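Local coordinates for protein phospho-2-dehydro-3-deoxyheptonate aldolase (Francisella tularensis, PDB 3TQK) that probably catalyses the condensation of phosphoenolpyruvate with D-erythrose 4-phosphate to give DAHP, the first step of chorismate biosynthesis, at residues D49-H61 against H81-K94. Sequence-based numbering, arbitrary orientation.
Sequences DRVAVVVGPCSIH and HKDILIIMRVYFEK. With MN (manganese (II) ion), chain B.
R89 reaches across to the carbonyls of P57 and C58 where two neighbouring strands of a TIM barrel end, a worked example of how such a barrel builds its active site at the C-terminal ends of its strands. Strands 51-56 and 84-89, the first two of the eight, flank helix 63-80 in a beta-alpha-beta unit and run parallel in the short segments, their directions 34° apart. A ladder of backbone hydrogen bonds from V51 to R89 joins them, with A52, V54, L85 and I87 pointing to one face of the sheet. On the other face V53 CG2 meets I84 CG2 at 4.0 Å, and V55 CG1 packs on I86 CG2.

The N-terminal end faces solvent, with H81 and K82 exposed, yet R50 is firmly held there. Its chain, bent at chi3 (-52°), brings NH1 2.6 Å from H81 O, in the carbonyl plane, while one guanidinium face lies over L85 CB; E39 and D48 provide salt bridges to its other nitrogens.

The turn around R89, P57, C58 and Y91 is buried and closely knit. With CG anti to the backbone N (chi1 -175°), R89 extends as far as NE, which donates to P57 O at 2.8 Å. R89 NH2 makes the shorter bond to C58 O, on a lone pair, and NE adds a longer one from above the carbonyl plane; all three bonds lie near the guanidinium plane. R89 CZ lies 3.7 Å above the plane of the Y91 ring, over its centre, so R89 is held both at its edge and from a face. A water bridges P57 O, R89 O and Y91 N, and I60 N bonds nearly straight to Y91 O. R89 thus holds C58 by its carbonyl oxygen, and the SG of C58 binds manganese at 2.6 Å alongside H266, E299 and D322.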
loop_
_atom_site.group_PDB
_atom_site.type_symbol
_atom_site.label_atom_id
_atom_site.label_comp_id
_atom_site.label_asym_id
_atom_site.label_seq_id
_atom_site.Cartn_x
_atom_site.Cartn_y
_atom_site.Cartn_z
ATOM N N ASP A 49 -27.999 18.128 -1.630
ATOM C CA ASP A 49 -28.536 16.912 -2.249
ATOM C C ASP A 49 -28.282 16.844 -3.763
ATOM O O ASP A 49 -28.775 15.943 -4.453
ATOM C CB ASP A 49 -30.027 16.713 -1.906
ATOM C CG ASP A 49 -30.876 17.917 -2.211
ATOM O OD1 ASP A 49 -30.351 18.870 -2.833
ATOM O OD2 ASP A 49 -32.083 17.899 -1.825
ATOM N N ARG A 50 -27.513 17.798 -4.267
ATOM C CA ARG A 50 -26.832 17.624 -5.545
ATOM C C ARG A 50 -25.974 16.365 -5.496
ATOM O O ARG A 50 -25.584 15.914 -4.417
ATOM C CB ARG A 50 -25.940 18.823 -5.855
ATOM C CG ARG A 50 -26.712 20.074 -6.221
ATOM C CD ARG A 50 -25.807 21.115 -6.844
ATOM N NE ARG A 50 -24.639 21.367 -6.014
ATOM C CZ ARG A 50 -23.570 22.051 -6.400
ATOM N NH1 ARG A 50 -23.503 22.577 -7.625
ATOM N NH2 ARG A 50 -22.556 22.209 -5.548
ATOM N N VAL A 51 -25.708 15.791 -6.661
ATOM C CA VAL A 51 -24.865 14.609 -6.763
ATOM C C VAL A 51 -23.524 15.043 -7.368
ATOM O O VAL A 51 -23.501 15.864 -8.267
ATOM C CB VAL A 51 -25.568 13.527 -7.594
ATOM C CG1 VAL A 51 -24.589 12.487 -8.094
ATOM C CG2 VAL A 51 -26.657 12.858 -6.756
ATOM N N ALA A 52 -22.415 14.541 -6.827
ATOM C CA ALA A 52 -21.074 14.859 -7.334
ATOM C C ALA A 52 -20.734 13.889 -8.455
ATOM O O ALA A 52 -21.029 12.696 -8.345
ATOM C CB ALA A 52 -20.038 14.737 -6.236
ATOM N N VAL A 53 -20.124 14.395 -9.524
ATOM C CA VAL A 53 -19.775 13.564 -10.669
ATOM C C VAL A 53 -18.321 13.795 -11.014
ATOM O O VAL A 53 -17.937 14.902 -11.418
ATOM C CB VAL A 53 -20.665 13.868 -11.894
ATOM C CG1 VAL A 53 -20.239 13.035 -13.087
ATOM C CG2 VAL A 53 -22.137 13.602 -11.561
ATOM N N VAL A 54 -17.521 12.751 -10.806
ATOM C CA VAL A 54 -16.098 12.757 -11.107
ATOM C C VAL A 54 -15.958 12.071 -12.447
ATOM O O VAL A 54 -16.117 10.858 -12.554
ATOM C CB VAL A 54 -15.286 12.000 -10.052
ATOM C CG1 VAL A 54 -13.798 11.903 -10.478
ATOM C CG2 VAL A 54 -15.438 12.667 -8.694
ATOM N N VAL A 55 -15.674 12.865 -13.473
ATOM C CA VAL A 55 -15.814 12.407 -14.829
ATOM C C VAL A 55 -14.609 12.838 -15.640
ATOM O O VAL A 55 -14.174 13.981 -15.574
ATOM C CB VAL A 55 -17.122 12.955 -15.464
ATOM C CG1 VAL A 55 -17.117 14.472 -15.489
ATOM C CG2 VAL A 55 -17.305 12.409 -16.862
ATOM N N GLY A 56 -14.059 11.909 -16.404
ATOM C CA GLY A 56 -12.953 12.234 -17.281
ATOM C C GLY A 56 -12.268 10.992 -17.787
ATOM O O GLY A 56 -12.782 9.888 -17.606
ATOM N N PRO A 57 -11.114 11.169 -18.446
ATOM C CA PRO A 57 -10.327 10.071 -19.006
ATOM C C PRO A 57 -9.851 9.083 -17.951
ATOM O O PRO A 57 -9.638 9.468 -16.799
ATOM C CB PRO A 57 -9.131 10.790 -19.625
ATOM C CG PRO A 57 -9.630 12.157 -19.924
ATOM C CD PRO A 57 -10.555 12.482 -18.814
ATOM N N CYS A 58 -9.679 7.823 -18.348
ATOM C CA CYS A 58 -9.144 6.807 -17.437
ATOM C C CYS A 58 -7.845 7.324 -16.826
ATOM O O CYS A 58 -7.696 7.358 -15.606
ATOM C CB CYS A 58 -8.906 5.474 -18.162
ATOM S SG CYS A 58 -8.004 4.243 -17.149
ATOM N N SER A 59 -6.926 7.744 -17.695
ATOM C CA SER A 59 -5.648 8.319 -17.280
ATOM C C SER A 59 -5.211 9.339 -18.327
ATOM O O SER A 59 -5.521 9.186 -19.506
ATOM C CB SER A 59 -4.597 7.221 -17.182
ATOM O OG SER A 59 -4.374 6.660 -18.476
ATOM N N ILE A 60 -4.507 10.383 -17.896
ATOM C CA ILE A 60 -4.027 11.391 -18.836
ATOM C C ILE A 60 -2.742 10.880 -19.509
ATOM O O ILE A 60 -1.841 10.347 -18.846
ATOM C CB ILE A 60 -3.772 12.750 -18.145
ATOM C CG1 ILE A 60 -5.065 13.284 -17.483
ATOM C CG2 ILE A 60 -3.177 13.776 -19.133
ATOM C CD1 ILE A 60 -6.176 13.716 -18.434
ATOM N N HIS A 61 -2.698 10.993 -20.832
ATOM C CA HIS A 61 -1.473 10.774 -21.602
ATOM C C HIS A 61 -1.195 11.915 -22.583
ATOM O O HIS A 61 -0.096 12.003 -23.114
ATOM C CB HIS A 61 -1.527 9.421 -22.327
ATOM C CG HIS A 61 -2.307 9.434 -23.603
ATOM N ND1 HIS A 61 -3.669 9.236 -23.647
ATOM C CD2 HIS A 61 -1.908 9.598 -24.888
ATOM C CE1 HIS A 61 -4.078 9.292 -24.904
ATOM N NE2 HIS A 61 -3.029 9.507 -25.676
ATOM N N HIS A 81 -25.505 22.730 -13.022
ATOM C CA HIS A 81 -24.864 23.060 -11.745
ATOM C C HIS A 81 -25.831 23.155 -10.545
ATOM O O HIS A 81 -25.398 23.072 -9.391
ATOM C CB HIS A 81 -24.059 24.357 -11.874
ATOM C CG HIS A 81 -24.908 25.584 -11.895
ATOM N ND1 HIS A 81 -25.457 26.089 -13.054
ATOM C CD2 HIS A 81 -25.327 26.393 -10.894
ATOM C CE1 HIS A 81 -26.170 27.164 -12.767
ATOM N NE2 HIS A 81 -26.104 27.374 -11.464
ATOM N N LYS A 82 -27.118 23.349 -10.814
ATOM C CA LYS A 82 -28.120 23.322 -9.749
ATOM C C LYS A 82 -28.350 21.899 -9.222
ATOM O O LYS A 82 -28.788 21.726 -8.078
ATOM C CB LYS A 82 -29.450 23.918 -10.221
ATOM C CG LYS A 82 -29.345 25.387 -10.621
ATOM C CD LYS A 82 -30.697 25.968 -11.028
ATOM C CE LYS A 82 -30.582 26.875 -12.255
ATOM N NZ LYS A 82 -31.926 27.372 -12.719
ATOM N N ASP A 83 -28.035 20.900 -10.056
ATOM C CA ASP A 83 -28.304 19.487 -9.764
ATOM C C ASP A 83 -27.065 18.636 -9.528
ATOM O O ASP A 83 -27.132 17.626 -8.844
ATOM C CB ASP A 83 -29.096 18.888 -10.925
ATOM C CG ASP A 83 -30.412 19.586 -11.133
ATOM O OD1 ASP A 83 -31.060 19.875 -10.109
ATOM O OD2 ASP A 83 -30.803 19.846 -12.295
ATOM N N ILE A 84 -25.937 19.066 -10.074
ATOM C CA ILE A 84 -24.746 18.234 -10.180
ATOM C C ILE A 84 -23.501 19.066 -9.918
ATOM O O ILE A 84 -23.402 20.182 -10.409
ATOM C CB ILE A 84 -24.664 17.681 -11.620
ATOM C CG1 ILE A 84 -25.464 16.399 -11.760
ATOM C CG2 ILE A 84 -23.258 17.383 -12.026
ATOM C CD1 ILE A 84 -25.506 15.940 -13.221
ATOM N N LEU A 85 -22.557 18.525 -9.153
ATOM C CA LEU A 85 -21.225 19.121 -9.048
ATOM C C LEU A 85 -20.279 18.298 -9.919
ATOM O O LEU A 85 -20.036 17.123 -9.631
ATOM C CB LEU A 85 -20.730 19.145 -7.604
ATOM C CG LEU A 85 -19.335 19.750 -7.381
ATOM C CD1 LEU A 85 -19.279 21.227 -7.806
ATOM C CD2 LEU A 85 -18.890 19.599 -5.926
ATOM N N ILE A 86 -19.779 18.910 -10.994
ATOM C CA ILE A 86 -18.885 18.248 -11.934
ATOM C C ILE A 86 -17.458 18.494 -11.506
ATOM O O ILE A 86 -17.054 19.644 -11.287
ATOM C CB ILE A 86 -19.080 18.740 -13.385
ATOM C CG1 ILE A 86 -20.430 18.260 -13.927
ATOM C CG2 ILE A 86 -17.972 18.208 -14.279
ATOM C CD1 ILE A 86 -20.882 18.958 -15.165
ATOM N N ILE A 87 -16.717 17.399 -11.349
ATOM C CA ILE A 87 -15.306 17.440 -11.001
ATOM C C ILE A 87 -14.563 16.652 -12.058
ATOM O O ILE A 87 -14.901 15.505 -12.325
ATOM C CB ILE A 87 -15.028 16.789 -9.639
ATOM C CG1 ILE A 87 -15.809 17.512 -8.535
ATOM C CG2 ILE A 87 -13.513 16.817 -9.348
ATOM C CD1 ILE A 87 -15.641 16.892 -7.177
HETATM N N MSE A 88 -13.570 17.264 -12.682
HETATM C CA MSE A 88 -12.869 16.565 -13.741
HETATM C C MSE A 88 -11.806 15.616 -13.232
HETATM O O MSE A 88 -10.962 15.982 -12.421
HETATM C CB MSE A 88 -12.183 17.481 -14.717
HETATM C CG MSE A 88 -11.422 16.616 -15.728
HETATM SE SE MSE A 88 -11.101 17.549 -17.262
HETATM C CE MSE A 88 -9.766 16.425 -18.181
ATOM N N ARG A 89 -11.836 14.420 -13.798
ATOM C CA ARG A 89 -10.926 13.348 -13.456
ATOM C C ARG A 89 -9.597 13.579 -14.168
ATOM O O ARG A 89 -9.530 13.593 -15.407
ATOM C CB ARG A 89 -11.576 12.035 -13.893
ATOM C CG ARG A 89 -10.854 10.777 -13.540
ATOM C CD ARG A 89 -11.435 9.603 -14.336
ATOM N NE ARG A 89 -10.465 8.523 -14.315
ATOM C CZ ARG A 89 -10.383 7.595 -13.371
ATOM N NH1 ARG A 89 -11.259 7.555 -12.381
ATOM N NH2 ARG A 89 -9.420 6.678 -13.433
ATOM N N VAL A 90 -8.543 13.788 -13.389
ATOM C CA VAL A 90 -7.217 14.035 -13.941
ATOM C C VAL A 90 -6.239 13.052 -13.302
ATOM O O VAL A 90 -5.523 13.400 -12.354
ATOM C CB VAL A 90 -6.765 15.502 -13.699
ATOM C CG1 VAL A 90 -5.609 15.855 -14.613
ATOM C CG2 VAL A 90 -7.921 16.477 -13.914
ATOM N N TYR A 91 -6.224 11.819 -13.818
ATOM C CA TYR A 91 -5.436 10.734 -13.225
ATOM C C TYR A 91 -4.104 10.543 -13.923
ATOM O O TYR A 91 -4.025 10.585 -15.146
ATOM C CB TYR A 91 -6.221 9.431 -13.226
ATOM C CG TYR A 91 -7.147 9.298 -12.037
ATOM C CD1 TYR A 91 -8.011 10.331 -11.682
ATOM C CD2 TYR A 91 -7.155 8.151 -11.258
ATOM C CE1 TYR A 91 -8.858 10.223 -10.599
ATOM C CE2 TYR A 91 -8.015 8.033 -10.163
ATOM C CZ TYR A 91 -8.865 9.077 -9.843
ATOM O OH TYR A 91 -9.729 8.978 -8.767
ATOM N N PHE A 92 -3.054 10.323 -13.143
ATOM C CA PHE A 92 -1.701 10.283 -13.704
ATOM C C PHE A 92 -1.011 8.927 -13.538
ATOM O O PHE A 92 0.205 8.823 -13.696
ATOM C CB PHE A 92 -0.850 11.387 -13.080
ATOM C CG PHE A 92 -1.324 12.774 -13.404
ATOM C CD1 PHE A 92 -1.360 13.215 -14.714
ATOM C CD2 PHE A 92 -1.747 13.633 -12.396
ATOM C CE1 PHE A 92 -1.792 14.495 -15.024
ATOM C CE2 PHE A 92 -2.173 14.913 -12.703
ATOM C CZ PHE A 92 -2.200 15.342 -14.018
ATOM N N GLU A 93 -1.790 7.890 -13.250
ATOM C CA GLU A 93 -1.233 6.568 -12.990
ATOM C C GLU A 93 -2.249 5.476 -13.353
ATOM O O GLU A 93 -3.446 5.615 -13.109
ATOM C CB GLU A 93 -0.802 6.473 -11.517
ATOM C CG GLU A 93 0.202 5.359 -11.175
ATOM C CD GLU A 93 -0.422 4.161 -10.436
ATOM O OE1 GLU A 93 -1.655 3.936 -10.542
ATOM O OE2 GLU A 93 0.330 3.437 -9.742
ATOM N N LYS A 94 -1.755 4.400 -13.950
ATOM C CA LYS A 94 -2.574 3.246 -14.288
ATOM C C LYS A 94 -2.083 2.023 -13.504
ATOM O O LYS A 94 -0.914 1.640 -13.612
ATOM C CB LYS A 94 -2.491 2.973 -15.791
ATOM C CG LYS A 94 -3.235 1.717 -16.270
ATOM C CD LYS A 94 -4.724 1.759 -15.953
ATOM C CE LYS A 94 -5.414 0.501 -16.462
ATOM N NZ LYS A 94 -5.065 -0.664 -15.636
HETATM MN MN MN B . -9.430 3.277 -15.241
HETATM O O HOH W 1 -14.335 8.150 -13.315
HETATM O O HOH W 2 -7.798 11.497 -15.977
HETATM O O HOH W 3 -1.469 8.855 -16.568
#